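Local coordinates for uncharacterized protein MJ0764 (Methanocaldococcus jannaschii, PDB 2B8M) that is of unknown function but adopts the double-stranded beta-helix fold of the RmlC-like cupin family, at residues Ile86-Ile89 with Asn90-Ile93. Residues are numbered along the deposited sequence; the frame is centred on the assembly and turned at random.
Sequences IQNI and NSDI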
ATOM      1  N   ILE A  86       4.525  16.266   5.162  1.00 20.26           N
ATOM      2  CA  ILE A  86       3.435  16.032   4.247  1.00 19.46           C
ATOM      3  C   ILE A  86       2.334  17.002   4.518  1.00 21.16           C
ATOM      4  O   ILE A  86       1.769  17.025   5.614  1.00 19.00           O
ATOM      5  CB  ILE A  86       2.876  14.598   4.396  1.00 18.45           C
ATOM      6  CG1 ILE A  86       3.921  13.565   3.949  1.00 19.61           C
ATOM      7  CG2 ILE A  86       1.612  14.386   3.595  1.00 17.81           C
ATOM      8  CD1 ILE A  86       3.521  12.137   4.317  1.00 21.04           C
ATOM      9  N   GLN A  87       1.973  17.742   3.488  1.00 19.90           N
ATOM     10  CA  GLN A  87       0.891  18.715   3.533  1.00 20.07           C
ATOM     11  C   GLN A  87      -0.091  18.493   2.393  1.00 18.36           C
ATOM     12  O   GLN A  87       0.287  18.018   1.321  1.00 20.20           O
ATOM     13  CB  GLN A  87       1.430  20.135   3.397  1.00 21.91           C
ATOM     14  CG  GLN A  87       2.469  20.570   4.398  1.00 22.95           C
ATOM     15  CD  GLN A  87       2.987  21.919   4.017  1.00 20.63           C
ATOM     16  OE1 GLN A  87       2.636  22.950   4.628  1.00 28.75           O
ATOM     17  NE2 GLN A  87       3.802  21.946   2.981  1.00 16.97           N
ATOM     18  N   ASN A  88      -1.376  18.778   2.645  1.00 18.49           N
ATOM     19  CA  ASN A  88      -2.317  18.976   1.582  1.00 19.09           C
ATOM     20  C   ASN A  88      -2.678  20.425   1.424  1.00 18.62           C
ATOM     21  O   ASN A  88      -3.502  20.982   2.155  1.00 18.90           O
ATOM     22  CB  ASN A  88      -3.583  18.141   1.766  1.00 18.63           C
ATOM     23  CG  ASN A  88      -4.563  18.290   0.595  1.00 17.20           C
ATOM     24  OD1 ASN A  88      -4.215  18.800  -0.478  1.00 17.13           O
ATOM     25  ND2 ASN A  88      -5.793  17.904   0.820  1.00 17.92           N
ATOM     26  N   ILE A  89      -2.048  21.039   0.443  1.00 20.94           N
ATOM     27  CA  ILE A  89      -2.308  22.428   0.100  1.00 20.56           C
ATOM     28  C   ILE A  89      -3.250  22.536  -1.105  1.00 20.35           C
ATOM     29  O   ILE A  89      -4.113  23.413  -1.153  1.00 16.95           O
ATOM     30  CB  ILE A  89      -0.995  23.126  -0.224  1.00 23.36           C
ATOM     31  CG1 ILE A  89      -0.055  23.048   0.979  1.00 21.26           C
ATOM     32  CG2 ILE A  89      -1.232  24.580  -0.623  1.00 23.86           C
ATOM     33  CD1 ILE A  89       1.298  23.656   0.727  1.00 26.03           C
ATOM     34  N   ASN A  90      -3.065  21.658  -2.076  1.00 17.84           N
ATOM     35  CA  ASN A  90      -3.571  21.882  -3.420  1.00 20.51           C
ATOM     36  C   ASN A  90      -4.751  21.011  -3.824  1.00 20.98           C
ATOM     37  O   ASN A  90      -5.144  21.055  -4.981  1.00 25.42           O
ATOM     38  CB  ASN A  90      -2.428  21.676  -4.432  1.00 20.52           C
ATOM     39  CG  ASN A  90      -1.299  22.700  -4.258  1.00 22.98           C
ATOM     40  OD1 ASN A  90      -1.535  23.837  -3.899  1.00 24.04           O
ATOM     41  ND2 ASN A  90      -0.066  22.258  -4.466  1.00 27.65           N
ATOM     42  N   SER A  91      -5.335  20.234  -2.906  1.00 17.92           N
ATOM     43  CA  SER A  91      -6.461  19.373  -3.255  1.00 19.52           C
ATOM     44  C   SER A  91      -7.497  19.374  -2.143  1.00 20.10           C
ATOM     45  O   SER A  91      -7.177  19.690  -0.994  1.00 18.95           O
ATOM     46  CB  SER A  91      -6.016  17.940  -3.550  1.00 21.61           C
ATOM     47  OG  SER A  91      -5.476  17.280  -2.409  1.00 20.54           O
ATOM     48  N   ASP A  92      -8.736  19.071  -2.506  1.00 17.43           N
ATOM     49  CA  ASP A  92      -9.827  19.056  -1.540  1.00 17.32           C
ATOM     50  C   ASP A  92      -9.565  17.971  -0.514  1.00 19.30           C
ATOM     51  O   ASP A  92      -9.769  18.173   0.691  1.00 17.81           O
ATOM     52  CB  ASP A  92     -11.180  18.819  -2.232  1.00 18.22           C
ATOM     53  CG  ASP A  92     -11.703  20.056  -2.953  1.00 25.57           C
ATOM     54  OD1 ASP A  92     -11.215  21.173  -2.684  1.00 26.42           O
ATOM     55  OD2 ASP A  92     -12.597  19.896  -3.815  1.00 31.38           O
ATOM     56  N   ILE A  93      -9.128  16.821  -1.007  1.00 20.67           N
ATOM     57  CA  ILE A  93      -8.899  15.654  -0.188  1.00 20.44           C
ATOM     58  C   ILE A  93      -7.668  14.906  -0.702  1.00 20.43           C
ATOM     59  O   ILE A  93      -7.616  14.487  -1.872  1.00 18.99           O
ATOM     60  CB  ILE A  93     -10.098  14.663  -0.228  1.00 21.85           C
ATOM     61  CG1 ILE A  93     -11.377  15.261   0.368  1.00 24.25           C
ATOM     62  CG2 ILE A  93      -9.751  13.365   0.476  1.00 25.08           C
ATOM     63  CD1 ILE A  93     -11.350  15.404   1.899  1.00 28.77           C
TER
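Asn88 reaches across the turn to Ser91 with its side-chain amide. From CB, CG lies anti to the backbone N (chi1 -177°), which puts it beside the carbonyl carbon and turns the amide into the inside of the bend, and Asn88 CG comes to 3.3 Å from Ser91 OG. At the tip OD1 accepts two bonds. Ser91 N approaches in the carbonyl plane, on a lone pair, at 3.0 Å from Asn88 OD1, whereas Ser91 OG donates to the same oxygen over 2.8 Å from above that plane. The other branch, Asn88 ND2, gives a hydrogen to Ser91 O at 2.9 Å, a bent bond with an N-H...O angle of 133°, and also bonds Leu34 O, so both ends of the buried amide are held and its rotation is fixed. Ser91 OG also bonds Glu57 N. With an alanine here, Ser91 N and OG would probably lose their shared acceptor, and Ser91 O and Leu34 O their donor, setting the turn free to shift. Ile89 and Asn90 run side by side, Ile89 CG2 lying 3.4 Å from Asn90 OD1, while Asn90 ND2 bonds Glu57 OE2. The amide thus braces a tight turn between strands 83-87 and 93-100 of the cupin double-stranded beta-helix.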